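PDB 3BX4: snaclec rhodocytin subunit alpha, which triggers platelet aggregation as part of a snake-venom toxin, engaging the platelet receptor CLEC-2 and setting off Syk and PLC-gamma-2 signalling. Local coordinates for residues F7-Y12 with A35-A40; H15-F20 with N48-F53; N21-W26 with A65-V70; A43-N48 with R116-Y121; S85-S88 with S92-Y95. All coordinates share one frame; numbering follows the deposited sequence.

How the contacts relate
Contacts 1 to 4 belong to the globular lectin body and reach the same sheet; contact 5 lies far out on the long loop, its centre about 29 Å from that of contact 4 and about 44 Å from that of contact 1. Contact 2 is the buried one, and its aromatic pair and carboxylate join a strand to helix 48-59. Contact 4 shares Asn48 with it, the two being tied by the Asp52-Arg116 salt bridge. Contact 1 touches contact 2 through the hairpin of strands 10-12 and 15-21, and closes around a tryptophan with a water bridge. Contact 3 is almost purely polar, built on one carboxylate. Contact 5, on the surface, combines a backbone bond with CH-pi packing.

Contact 1: residues F7-Y12 with A35-A40. With SO4 (sulfate ion), chain I.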
# COMPACT_ATOMS: atom_id res chain seq x y z
N PHE C 7 -0.20 14.97 -28.50
CA PHE C 7 0.80 16.01 -28.19
C PHE C 7 1.47 15.74 -26.84
O PHE C 7 0.79 15.47 -25.88
CB PHE C 7 0.12 17.39 -28.22
CG PHE C 7 -0.53 17.69 -29.55
CD1 PHE C 7 0.22 18.14 -30.63
CD2 PHE C 7 -1.91 17.45 -29.73
CE1 PHE C 7 -0.39 18.41 -31.89
CE2 PHE C 7 -2.53 17.68 -30.99
CZ PHE C 7 -1.77 18.15 -32.06
N GLY C 8 2.81 15.81 -26.81
CA GLY C 8 3.55 15.64 -25.58
C GLY C 8 4.01 14.21 -25.34
O GLY C 8 4.85 13.99 -24.49
N TRP C 9 3.44 13.25 -26.09
CA TRP C 9 3.77 11.84 -25.89
C TRP C 9 4.70 11.34 -27.03
O TRP C 9 4.55 11.80 -28.15
CB TRP C 9 2.47 10.99 -25.91
CG TRP C 9 1.58 11.25 -24.70
CD1 TRP C 9 0.70 12.30 -24.51
CD2 TRP C 9 1.46 10.41 -23.55
NE1 TRP C 9 0.07 12.17 -23.30
CE2 TRP C 9 0.53 11.06 -22.66
CE3 TRP C 9 2.09 9.21 -23.15
CZ2 TRP C 9 0.18 10.52 -21.41
CZ3 TRP C 9 1.74 8.64 -21.87
CH2 TRP C 9 0.81 9.35 -21.00
N SER C 10 5.56 10.39 -26.72
CA SER C 10 6.61 9.88 -27.64
C SER C 10 6.30 8.44 -27.99
O SER C 10 6.07 7.68 -27.09
CB SER C 10 7.95 9.93 -26.97
OG SER C 10 8.34 11.32 -26.80
N PRO C 11 6.38 8.13 -29.28
CA PRO C 11 6.07 6.73 -29.71
C PRO C 11 7.29 5.83 -29.61
O PRO C 11 8.41 6.26 -29.97
CB PRO C 11 5.63 6.95 -31.17
CG PRO C 11 6.48 8.12 -31.71
CD PRO C 11 6.62 9.04 -30.44
N TYR C 12 7.07 4.57 -29.18
CA TYR C 12 8.09 3.53 -29.27
C TYR C 12 7.28 2.26 -29.45
O TYR C 12 6.34 2.03 -28.71
CB TYR C 12 8.98 3.46 -28.05
CG TYR C 12 9.90 2.29 -28.08
CD1 TYR C 12 11.07 2.36 -28.86
CD2 TYR C 12 9.60 1.12 -27.41
CE1 TYR C 12 11.94 1.24 -28.93
CE2 TYR C 12 10.48 0.00 -27.47
CZ TYR C 12 11.62 0.09 -28.26
OH TYR C 12 12.52 -0.95 -28.41
N ALA C 35 -5.07 8.88 -15.15
CA ALA C 35 -5.89 9.98 -15.57
C ALA C 35 -5.52 10.60 -16.94
O ALA C 35 -6.18 11.56 -17.41
CB ALA C 35 -5.87 11.05 -14.48
N GLN C 36 -4.49 10.05 -17.60
CA GLN C 36 -4.10 10.53 -18.88
C GLN C 36 -4.70 9.75 -20.02
O GLN C 36 -4.75 8.49 -19.91
CB GLN C 36 -2.55 10.51 -19.06
CG GLN C 36 -1.79 11.17 -17.88
CD GLN C 36 -2.22 12.60 -17.61
OE1 GLN C 36 -2.19 13.44 -18.51
NE2 GLN C 36 -2.68 12.86 -16.39
N GLU C 37 -5.16 10.48 -21.02
CA GLU C 37 -5.63 9.90 -22.28
C GLU C 37 -6.68 8.78 -21.99
O GLU C 37 -7.65 9.01 -21.22
CB GLU C 37 -4.43 9.36 -23.06
CG GLU C 37 -3.37 10.45 -23.40
CD GLU C 37 -3.86 11.50 -24.38
OE1 GLU C 37 -4.86 11.27 -25.11
OE2 GLU C 37 -3.23 12.61 -24.47
N ASN C 38 -6.50 7.59 -22.57
CA ASN C 38 -7.41 6.48 -22.29
C ASN C 38 -7.02 5.58 -21.11
O ASN C 38 -7.52 4.42 -20.96
CB ASN C 38 -7.61 5.66 -23.61
CG ASN C 38 -6.31 5.06 -24.16
OD1 ASN C 38 -5.44 5.78 -24.64
ND2 ASN C 38 -6.25 3.76 -24.21
N GLY C 39 -6.15 6.09 -20.20
CA GLY C 39 -5.80 5.32 -19.01
C GLY C 39 -4.40 4.78 -19.21
O GLY C 39 -4.22 3.69 -19.79
N ALA C 40 -3.40 5.59 -18.86
CA ALA C 40 -2.00 5.10 -18.90
C ALA C 40 -1.60 4.45 -17.55
O ALA C 40 -2.38 4.47 -16.60
CB ALA C 40 -1.05 6.31 -19.27
S SO4 I . 4.42 17.15 -29.34
O1 SO4 I . 5.42 17.56 -28.34
O2 SO4 I . 4.05 15.75 -29.15
O3 SO4 I . 3.25 18.02 -29.23
O4 SO4 I . 4.98 17.31 -30.67
O HOH W 1 -2.02 13.38 -21.43
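Three residues of the loop 35-40 gather around the indole of Trp9, and the apolar part of the contact is theirs. Gln36 puts its CB at the ring edge, near the ring plane and 3.6 Å from Trp9 CZ2, while Ala40 CB lies 4.0 Å from Trp9 CH2. Glu37 slides past in the opposite direction to the indole with CG 3.8 Å from Trp9 NE1, its carboxylate almost perpendicular to the ring.

The polar link is indirect. One water lies in the plane of the indole and accepts the NE1 hydrogen of Trp9 at 3.1 Å, then donates to Gln36 OE1 at 2.9 Å and, weakly, to Glu37 OE2. A bend at chi2 (-56°) turns the Gln36 amide to this water, and its NE2 is taken by Phe32 O. Away from the loop 35-40, Gly8 N donates a hydrogen bond to SO4 O2 at 2.6 Å; the sulfate probably comes from the crystallisation liquor.

Trp9 also rests on Cys16, Gln18 and Cys131. A tryptophan inserted this way joins the N-terminal hairpin to the loop after helix 26-34, in the part of the C-type lectin fold where the two ends of the chain come together.

Contact 2: residues H15-F20 with N48-F53; sequences HCYQAF and NGEADF
Glu50, in the first turn of helix 48-59, sends its carboxylate to the hydroxyl of Tyr17. With CG anti to the backbone N (chi1 -174°) and the chain extended beyond it, the acid spans the gap and presents OE1 to the ring edge, near the plane of the tyrosine, while the carboxylate plane stands nearly perpendicular to that ring. Tyr17 OH donates the hydrogen bond to Glu50 OE1; the modelled 2.4 Å is very short and its exact value doubtful. The same oxygen makes a salt bridge with Lys132, and Glu50 OE2 receives Glu46 N, so both carboxylate oxygens have partners inside the protein.

In the C-type lectin fold this is where the second helix lies against the strands near the chain ends: strand 15-21 runs between strands 10-12 and 127-133, and Tyr17 points from it to the helix.

One turn on comes Phe53, which approaches Tyr17 edge-to-face. Its CE2 sits over one face of the tyrosine, displaced toward the rim, 3.6 Å from Tyr17 CD1; the ring centroids are 5.0 Å apart and the planes meet at 58°. CE2 is also 3.9 Å from Tyr17 CB, so the phenylalanine leans on the root of the side chain as well as the ring. Phe53 also stacks with Tyr12 of the neighbouring strand 10-12, whose side chain touches Tyr17.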
# COMPACT_ATOMS: atom_id res chain seq x y z
N HIS C 15 3.35 1.58 -28.33
CA HIS C 15 2.94 2.36 -27.12
C HIS C 15 3.37 3.81 -27.25
O HIS C 15 4.20 4.19 -28.07
CB HIS C 15 3.54 1.74 -25.85
CG HIS C 15 3.00 0.39 -25.49
ND1 HIS C 15 3.65 -0.77 -25.85
CD2 HIS C 15 1.88 0.02 -24.83
CE1 HIS C 15 2.95 -1.81 -25.42
NE2 HIS C 15 1.87 -1.36 -24.79
N CYS C 16 2.77 4.63 -26.37
CA CYS C 16 3.12 6.06 -26.27
C CYS C 16 3.64 6.29 -24.84
O CYS C 16 3.16 5.73 -23.85
CB CYS C 16 1.87 6.94 -26.46
SG CYS C 16 1.14 6.64 -28.11
N TYR C 17 4.61 7.21 -24.72
CA TYR C 17 5.26 7.34 -23.43
C TYR C 17 5.45 8.84 -23.13
O TYR C 17 5.58 9.66 -24.04
CB TYR C 17 6.68 6.75 -23.48
CG TYR C 17 6.77 5.29 -23.75
CD1 TYR C 17 6.51 4.83 -25.06
CD2 TYR C 17 7.10 4.39 -22.76
CE1 TYR C 17 6.59 3.45 -25.35
CE2 TYR C 17 7.16 3.02 -23.04
CZ TYR C 17 6.92 2.60 -24.38
OH TYR C 17 6.95 1.21 -24.68
N GLN C 18 5.47 9.16 -21.85
CA GLN C 18 5.82 10.57 -21.50
C GLN C 18 6.47 10.58 -20.16
O GLN C 18 5.99 9.99 -19.21
CB GLN C 18 4.57 11.48 -21.55
CG GLN C 18 4.95 13.00 -21.27
CD GLN C 18 3.81 13.94 -21.51
OE1 GLN C 18 2.69 13.58 -21.97
NE2 GLN C 18 4.09 15.20 -21.25
N ALA C 19 7.58 11.37 -20.04
CA ALA C 19 8.28 11.50 -18.76
C ALA C 19 7.83 12.85 -18.14
O ALA C 19 7.75 13.83 -18.87
CB ALA C 19 9.77 11.53 -18.98
N PHE C 20 7.43 12.82 -16.87
CA PHE C 20 6.85 14.00 -16.19
C PHE C 20 7.82 14.40 -15.13
O PHE C 20 8.31 13.58 -14.36
CB PHE C 20 5.48 13.69 -15.59
CG PHE C 20 4.42 13.46 -16.61
CD1 PHE C 20 4.21 12.16 -17.13
CD2 PHE C 20 3.64 14.53 -17.11
CE1 PHE C 20 3.24 11.93 -18.13
CE2 PHE C 20 2.65 14.31 -18.12
CZ PHE C 20 2.45 12.98 -18.64
N ASN C 48 15.16 -5.13 -23.84
CA ASN C 48 16.34 -4.26 -23.91
C ASN C 48 16.08 -3.03 -24.72
O ASN C 48 16.54 -1.90 -24.33
CB ASN C 48 17.60 -5.02 -24.38
CG ASN C 48 18.13 -5.97 -23.32
OD1 ASN C 48 18.31 -5.62 -22.15
ND2 ASN C 48 18.38 -7.19 -23.74
N GLY C 49 15.33 -3.17 -25.83
CA GLY C 49 15.10 -1.97 -26.69
C GLY C 49 14.21 -0.98 -25.92
O GLY C 49 14.38 0.20 -26.06
N GLU C 50 13.27 -1.49 -25.14
CA GLU C 50 12.38 -0.56 -24.39
C GLU C 50 13.13 0.09 -23.24
O GLU C 50 12.93 1.28 -22.95
CB GLU C 50 11.14 -1.29 -23.91
CG GLU C 50 10.10 -0.31 -23.25
CD GLU C 50 8.78 -1.00 -22.98
OE1 GLU C 50 7.74 -0.29 -22.96
OE2 GLU C 50 8.76 -2.25 -22.76
N ALA C 51 14.01 -0.67 -22.60
CA ALA C 51 14.90 -0.09 -21.56
C ALA C 51 15.71 1.04 -22.17
O ALA C 51 15.84 2.17 -21.59
CB ALA C 51 15.79 -1.17 -20.96
N ASP C 52 16.30 0.80 -23.37
CA ASP C 52 17.07 1.86 -24.05
C ASP C 52 16.22 3.09 -24.32
O ASP C 52 16.67 4.23 -24.16
CB ASP C 52 17.62 1.39 -25.41
CG ASP C 52 18.76 0.37 -25.30
OD1 ASP C 52 19.33 0.15 -24.20
OD2 ASP C 52 19.08 -0.22 -26.41
N PHE C 53 14.99 2.85 -24.75
CA PHE C 53 14.10 3.89 -25.17
C PHE C 53 13.77 4.75 -23.93
O PHE C 53 13.84 5.99 -24.00
CB PHE C 53 12.78 3.36 -25.78
CG PHE C 53 11.82 4.47 -26.05
CD1 PHE C 53 12.01 5.33 -27.15
CD2 PHE C 53 10.76 4.75 -25.14
CE1 PHE C 53 11.13 6.41 -27.41
CE2 PHE C 53 9.91 5.93 -25.41
CZ PHE C 53 10.09 6.67 -26.55

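Contact 3: residues N21-W26 with A65-V70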
# COMPACT_ATOMS: atom_id res chain seq x y z
N ASN C 21 8.12 15.71 -15.07
CA ASN C 21 9.01 16.14 -14.01
C ASN C 21 8.27 16.54 -12.74
O ASN C 21 8.97 16.66 -11.71
CB ASN C 21 9.89 17.27 -14.50
CG ASN C 21 9.10 18.29 -15.23
OD1 ASN C 21 9.08 18.29 -16.46
ND2 ASN C 21 8.42 19.17 -14.49
N GLU C 22 6.94 16.70 -12.79
CA GLU C 22 6.10 16.78 -11.55
C GLU C 22 6.61 15.72 -10.57
O GLU C 22 6.67 14.52 -10.89
CB GLU C 22 4.60 16.44 -11.77
CG GLU C 22 3.65 17.50 -12.29
CD GLU C 22 3.32 17.27 -13.78
OE1 GLU C 22 4.07 16.53 -14.45
OE2 GLU C 22 2.30 17.81 -14.27
N GLN C 23 6.93 16.10 -9.34
CA GLN C 23 7.38 15.09 -8.37
C GLN C 23 6.24 14.53 -7.53
O GLN C 23 5.51 15.25 -6.82
CB GLN C 23 8.51 15.70 -7.50
CG GLN C 23 9.88 15.84 -8.29
CD GLN C 23 11.05 16.21 -7.38
OE1 GLN C 23 10.91 17.14 -6.57
NE2 GLN C 23 12.19 15.49 -7.49
N LYS C 24 6.03 13.19 -7.63
CA LYS C 24 4.90 12.52 -7.01
C LYS C 24 5.37 11.22 -6.37
O LYS C 24 6.39 10.64 -6.77
CB LYS C 24 3.84 12.18 -8.09
CG LYS C 24 3.08 13.37 -8.59
CD LYS C 24 2.06 13.02 -9.68
CE LYS C 24 1.36 14.35 -10.12
NZ LYS C 24 0.25 14.69 -9.12
N THR C 25 4.63 10.78 -5.35
CA THR C 25 4.89 9.47 -4.68
C THR C 25 4.58 8.44 -5.78
O THR C 25 3.96 8.79 -6.76
CB THR C 25 3.93 9.18 -3.48
OG1 THR C 25 2.57 9.18 -3.92
CG2 THR C 25 4.11 10.32 -2.41
N TRP C 26 4.96 7.22 -5.53
CA TRP C 26 4.68 6.14 -6.52
C TRP C 26 3.16 6.08 -6.76
O TRP C 26 2.74 6.10 -7.95
CB TRP C 26 5.27 4.85 -6.03
CG TRP C 26 5.25 3.73 -7.08
CD1 TRP C 26 6.26 3.41 -7.99
CD2 TRP C 26 4.12 2.90 -7.41
NE1 TRP C 26 5.82 2.34 -8.82
CE2 TRP C 26 4.52 2.05 -8.49
CE3 TRP C 26 2.84 2.76 -6.86
CZ2 TRP C 26 3.64 1.09 -9.04
CZ3 TRP C 26 1.97 1.83 -7.40
CH2 TRP C 26 2.39 1.00 -8.48
N ALA C 65 17.02 17.19 -15.16
CA ALA C 65 18.49 17.23 -15.10
C ALA C 65 19.07 16.83 -13.74
O ALA C 65 20.06 16.09 -13.67
CB ALA C 65 19.02 18.64 -15.49
N ASP C 66 18.46 17.32 -12.67
CA ASP C 66 18.94 17.01 -11.32
C ASP C 66 18.13 15.94 -10.55
O ASP C 66 18.27 15.80 -9.33
CB ASP C 66 19.01 18.29 -10.50
CG ASP C 66 19.93 19.33 -11.14
OD1 ASP C 66 21.05 18.98 -11.58
OD2 ASP C 66 19.51 20.50 -11.21
N GLU C 67 17.28 15.19 -11.24
CA GLU C 67 16.49 14.17 -10.55
C GLU C 67 17.37 12.91 -10.28
O GLU C 67 18.11 12.50 -11.19
CB GLU C 67 15.26 13.81 -11.40
CG GLU C 67 14.47 12.67 -10.85
CD GLU C 67 13.79 12.98 -9.51
OE1 GLU C 67 12.67 13.59 -9.51
OE2 GLU C 67 14.34 12.55 -8.48
N ASP C 68 17.27 12.29 -9.08
CA ASP C 68 18.05 11.10 -8.79
C ASP C 68 17.31 9.83 -9.08
O ASP C 68 17.92 8.77 -9.28
CB ASP C 68 18.61 11.03 -7.36
CG ASP C 68 17.62 11.41 -6.27
OD1 ASP C 68 16.43 11.77 -6.55
OD2 ASP C 68 18.08 11.32 -5.07
N TYR C 69 16.00 9.92 -9.02
CA TYR C 69 15.16 8.68 -9.25
C TYR C 69 13.97 9.02 -10.10
O TYR C 69 13.45 10.13 -10.05
CB TYR C 69 14.62 8.10 -7.94
CG TYR C 69 15.71 7.56 -7.06
CD1 TYR C 69 16.27 6.28 -7.25
CD2 TYR C 69 16.24 8.36 -6.06
CE1 TYR C 69 17.30 5.82 -6.42
CE2 TYR C 69 17.26 7.88 -5.22
CZ TYR C 69 17.78 6.63 -5.41
OH TYR C 69 18.82 6.23 -4.58
N VAL C 70 13.51 8.04 -10.93
CA VAL C 70 12.35 8.28 -11.73
C VAL C 70 11.47 7.00 -11.56
O VAL C 70 12.00 5.93 -11.82
CB VAL C 70 12.74 8.49 -13.23
CG1 VAL C 70 11.45 8.37 -14.12
CG2 VAL C 70 13.56 9.85 -13.42
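Glu67 is the side chain to follow, for its carboxylate meets Gln23 across the contact. From CB, which points toward segment 21-26, a chi1 of 173° swings CG away from the backbone N, and the chain then bends at chi2; the bend turns the carboxylate so that one oxygen faces Gln23 and the other comes back to its own backbone. CD is 3.6 Å from Gln23 NE2. OE1 accepts the amide hydrogen of Gln23 NE2 at 2.8 Å in a nearly straight bond of 168°. It lies almost in the amide plane of Gln23, but the donor stands 36° out of the carboxylate plane, with the two flat groups tilted by about half a right angle. OE1 also receives Ala128 N.

OE2 serves the local chain. Tyr69 N reaches it at 3.2 Å on the anti side, Asp68 N adds a weak bond at 3.0 Å, and His127 ND1 is a further partner. Each carboxylate oxygen is thus gripped from more than one direction, which fixes the group's rotation, whereas Gln23 itself lies exposed on the outside.

The buried acid ties strand 23-24 and residues 127-128 to the turn before strand 69-76. That strand goes on through Trp71 and Ile72, the start of the WIGL sequence characteristic of the C-type lectin domain.

Contact 4: residues A43-N48 with R116-Y121; sequences ASIESN and RKWVNY
Apolar packing pairs Ile45 with Trp118. Ile45 is modelled in two conformers; in one, CG1 lies beside the backbone N (chi1 -62°), and the extended branch carries CD1 to 3.6 Å from Trp118 NE1. Nearer the backbone, Ile45 CB is 3.9 Å from Trp118 CZ2, so the two side chains lie alongside, sliding past one another in opposite directions. The carbonyl of Ile45 takes part as well, its O 3.7 Å from Trp118 CZ2. Both residues sit on Ile72; Trp118 also touches Leu74 and Leu109, and Ile45 leans on Ala51 of helix 48-59. Aromatic side chains of another protein's chain meet both residues, Trp118 edge-to-face, so the apolar pair lies between the core of the lectin domain and that chain.

The polar pair, Asn48 with Arg116, is thinner. Arg116 NH1 donates a weak hydrogen bond to Asn48 OD1; the bond is fairly straight (161°) but long, at 3.4 Å. The amide and guanidinium planes are turned by 31°, and Asn48 CB lies in the guanidinium plane at its edge, 3.9 Å from NH1. The stronger partner of Arg116 is Asp52, which forms a salt bridge with NE, while an acidic side chain of the other protein's chain takes NH2. Asn48 OD1 likewise bonds an aromatic side chain of that protein.

Both halves thus sit at the interface: Ile45 and Trp118 by apolar contact, Arg116 by charge. Two acidic partners, Asp52 and one on the other chain, probably compensate the charge of Arg116, and the weak Asn48 bond adds little.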
# COMPACT_ATOMS: atom_id res chain seq x y z
N ALA C 43 5.31 3.23 -16.41
CA ALA C 43 5.87 2.37 -17.50
C ALA C 43 6.32 0.99 -17.04
O ALA C 43 7.04 0.83 -16.06
CB ALA C 43 7.05 3.11 -18.23
N SER C 44 5.88 -0.05 -17.79
CA SER C 44 6.52 -1.36 -17.71
C SER C 44 7.66 -1.39 -18.76
O SER C 44 7.59 -0.68 -19.77
CB SER C 44 5.50 -2.48 -17.98
OG SER C 44 4.65 -2.14 -19.06
N ILE C 45 8.70 -2.17 -18.49
CA ILE C 45 9.90 -2.25 -19.33
C ILE C 45 10.04 -3.72 -19.70
O ILE C 45 10.33 -4.49 -18.81
CB ILE C 45 11.16 -1.82 -18.56
CG1 ILE C 45 10.97 -0.35 -18.14
CG2 ILE C 45 12.42 -2.07 -19.41
CD1 ILE C 45 12.08 0.37 -17.47
N GLU C 46 9.86 -4.06 -20.97
CA GLU C 46 9.68 -5.48 -21.32
C GLU C 46 10.75 -6.02 -22.27
O GLU C 46 10.67 -7.18 -22.72
CB GLU C 46 8.30 -5.65 -21.97
CG GLU C 46 7.13 -5.21 -21.08
CD GLU C 46 5.81 -5.36 -21.79
OE1 GLU C 46 5.36 -6.52 -21.93
OE2 GLU C 46 5.23 -4.33 -22.23
N SER C 47 11.74 -5.21 -22.58
CA SER C 47 12.84 -5.66 -23.43
C SER C 47 14.00 -4.71 -23.31
O SER C 47 13.83 -3.60 -22.80
CB SER C 47 12.38 -5.62 -24.90
OG SER C 47 12.15 -4.27 -25.33
N ASN C 48 15.16 -5.13 -23.84
CA ASN C 48 16.34 -4.26 -23.91
C ASN C 48 16.08 -3.03 -24.72
O ASN C 48 16.54 -1.90 -24.33
CB ASN C 48 17.60 -5.02 -24.38
CG ASN C 48 18.13 -5.97 -23.32
OD1 ASN C 48 18.31 -5.62 -22.15
ND2 ASN C 48 18.38 -7.19 -23.74
N ARG C 116 18.86 3.01 -16.29
CA ARG C 116 18.66 1.73 -16.96
C ARG C 116 18.35 0.63 -15.91
O ARG C 116 17.20 0.09 -15.84
CB ARG C 116 19.83 1.46 -17.93
CG ARG C 116 19.33 1.47 -19.39
CD ARG C 116 20.28 0.75 -20.31
NE ARG C 116 19.72 -0.20 -21.31
CZ ARG C 116 19.40 -1.48 -21.05
NH1 ARG C 116 19.03 -2.28 -22.04
NH2 ARG C 116 19.45 -1.96 -19.83
N LYS C 117 19.26 0.30 -15.04
CA LYS C 117 18.98 -0.76 -14.12
C LYS C 117 17.86 -0.36 -13.13
O LYS C 117 17.77 0.81 -12.72
CB LYS C 117 20.24 -1.14 -13.39
CG LYS C 117 21.32 -1.73 -14.35
CD LYS C 117 21.01 -3.16 -14.77
CE LYS C 117 22.31 -3.95 -14.92
NZ LYS C 117 22.07 -5.42 -14.89
N TRP C 118 16.99 -1.32 -12.85
CA TRP C 118 15.97 -1.14 -11.84
C TRP C 118 16.54 -1.17 -10.42
O TRP C 118 17.40 -1.99 -10.08
CB TRP C 118 14.91 -2.20 -11.96
CG TRP C 118 14.40 -2.41 -13.36
CD1 TRP C 118 14.42 -1.53 -14.44
CD2 TRP C 118 13.69 -3.57 -13.81
NE1 TRP C 118 13.78 -2.11 -15.52
CE2 TRP C 118 13.34 -3.34 -15.18
CE3 TRP C 118 13.32 -4.75 -13.19
CZ2 TRP C 118 12.65 -4.29 -15.93
CZ3 TRP C 118 12.67 -5.72 -13.95
CH2 TRP C 118 12.33 -5.47 -15.29
N VAL C 119 16.00 -0.30 -9.56
CA VAL C 119 16.32 -0.33 -8.15
C VAL C 119 14.98 -0.22 -7.37
O VAL C 119 14.03 0.28 -7.93
CB VAL C 119 17.28 0.84 -7.74
CG1 VAL C 119 18.60 0.76 -8.55
CG2 VAL C 119 16.66 2.20 -7.94
N ASN C 120 14.93 -0.70 -6.12
CA ASN C 120 13.77 -0.48 -5.29
C ASN C 120 14.00 0.75 -4.43
O ASN C 120 15.15 1.04 -4.02
CB ASN C 120 13.31 -1.72 -4.49
CG ASN C 120 14.31 -2.19 -3.45
OD1 ASN C 120 15.50 -2.40 -3.74
ND2 ASN C 120 13.83 -2.35 -2.21
N TYR C 121 12.94 1.49 -4.17
CA TYR C 121 13.15 2.71 -3.34
C TYR C 121 11.89 2.99 -2.55
O TYR C 121 10.90 2.30 -2.62
CB TYR C 121 13.56 3.91 -4.22
CG TYR C 121 14.47 4.92 -3.49
CD1 TYR C 121 14.11 6.26 -3.39
CD2 TYR C 121 15.66 4.49 -2.86
CE1 TYR C 121 14.96 7.19 -2.66
CE2 TYR C 121 16.52 5.44 -2.13
CZ TYR C 121 16.14 6.76 -2.11
OH TYR C 121 16.93 7.65 -1.38

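Contact 5: residues S85-S88 with S92-Y95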
# COMPACT_ATOMS: atom_id res chain seq x y z
N SER C 85 10.93 -14.42 4.92
CA SER C 85 10.04 -14.96 5.92
C SER C 85 10.68 -16.00 6.84
O SER C 85 9.99 -16.49 7.75
CB SER C 85 8.80 -15.54 5.28
OG SER C 85 9.21 -16.62 4.46
N GLU C 86 11.94 -16.35 6.59
CA GLU C 86 12.71 -17.21 7.51
C GLU C 86 14.04 -16.62 7.92
O GLU C 86 14.79 -16.10 7.09
CB GLU C 86 13.01 -18.56 6.83
CG GLU C 86 11.94 -19.55 6.96
CD GLU C 86 12.44 -20.96 6.57
OE1 GLU C 86 13.67 -21.24 6.62
OE2 GLU C 86 11.57 -21.79 6.23
N TRP C 87 14.35 -16.76 9.20
CA TRP C 87 15.67 -16.43 9.71
C TRP C 87 16.70 -17.42 9.19
O TRP C 87 16.33 -18.52 8.73
CB TRP C 87 15.68 -16.51 11.24
CG TRP C 87 14.77 -15.46 11.90
CD1 TRP C 87 13.48 -15.64 12.27
CD2 TRP C 87 15.13 -14.11 12.26
NE1 TRP C 87 13.01 -14.48 12.91
CE2 TRP C 87 13.98 -13.52 12.85
CE3 TRP C 87 16.31 -13.37 12.14
CZ2 TRP C 87 13.98 -12.23 13.33
CZ3 TRP C 87 16.30 -12.06 12.61
CH2 TRP C 87 15.14 -11.51 13.18
N SER C 88 17.96 -17.04 9.24
CA SER C 88 19.05 -17.94 8.78
C SER C 88 19.10 -19.25 9.58
O SER C 88 19.59 -20.30 9.05
CB SER C 88 20.41 -17.27 8.73
OG SER C 88 20.85 -16.92 10.02
N SER C 92 10.67 -19.29 11.50
CA SER C 92 9.79 -18.36 10.79
C SER C 92 9.85 -17.01 11.46
O SER C 92 10.02 -16.90 12.67
CB SER C 92 8.34 -18.83 10.82
OG SER C 92 8.21 -19.87 9.89
N VAL C 93 9.65 -15.97 10.65
CA VAL C 93 9.62 -14.61 11.20
C VAL C 93 8.19 -14.33 11.75
O VAL C 93 7.18 -14.47 11.03
CB VAL C 93 10.03 -13.56 10.11
CG1 VAL C 93 9.84 -12.13 10.65
CG2 VAL C 93 11.50 -13.72 9.67
N SER C 94 8.09 -13.92 13.00
CA SER C 94 6.80 -13.51 13.61
C SER C 94 7.02 -12.07 14.13
O SER C 94 6.72 -11.10 13.43
CB SER C 94 6.42 -14.49 14.73
OG SER C 94 7.47 -14.54 15.76
N TYR C 95 7.64 -11.95 15.29
CA TYR C 95 8.13 -10.66 15.76
C TYR C 95 8.94 -9.96 14.69
O TYR C 95 9.79 -10.58 14.02
CB TYR C 95 8.95 -10.81 17.06
CG TYR C 95 9.71 -9.59 17.49
CD1 TYR C 95 9.11 -8.60 18.29
CD2 TYR C 95 11.04 -9.44 17.17
CE1 TYR C 95 9.83 -7.45 18.69
CE2 TYR C 95 11.79 -8.34 17.60
CZ TYR C 95 11.17 -7.33 18.34
OH TYR C 95 11.90 -6.19 18.74
O HOH W 2 10.59 -13.10 14.20
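Val93 and Trp87 make the close-packed part of this contact. The methyl CG2 of Val93 lies over one face of the indole, 3.9 Å from the centroid of the five-membered ring and 23° from its normal, a CH-pi contact displaced toward the rim at NE1. The valine's chi1 of 173° places CG2 beside the backbone N, where it can reach the ring. Ser92 O comes to the edge of the same indole, in its plane, 3.7 Å from Trp87 CD1. Alongside this packing the backbones join: Val93 N donates to Ser85 O at 3.0 Å, with the N-H standing 44° above the carbonyl plane, and Ser92 CA sits 3.6 Å from that oxygen as a CA-H...O contact. Glu86 and Ser92 form a single beta bridge. At the indole's polar edge an ordered water takes the NE1 hydrogen of Trp87 at 3.1 Å, accepts Ser94 N, and donates to Tyr95 O, linking the indole to the backbone of residues 94-95. A chain of another protein covers this side, packing on Trp87, Val93 and Tyr95.

The loose side is that of Ser85, Glu86 and Ser92, all exposed, the side chains of the last two starting away from the opposing segment.

Two residues after Cys83 in sequence, which is disulfide-bonded to the beta chain, these residues form a turn in the long extended loop between strands 69-76 and 106-110, as in the swapped loops by which snaclec subunits pair.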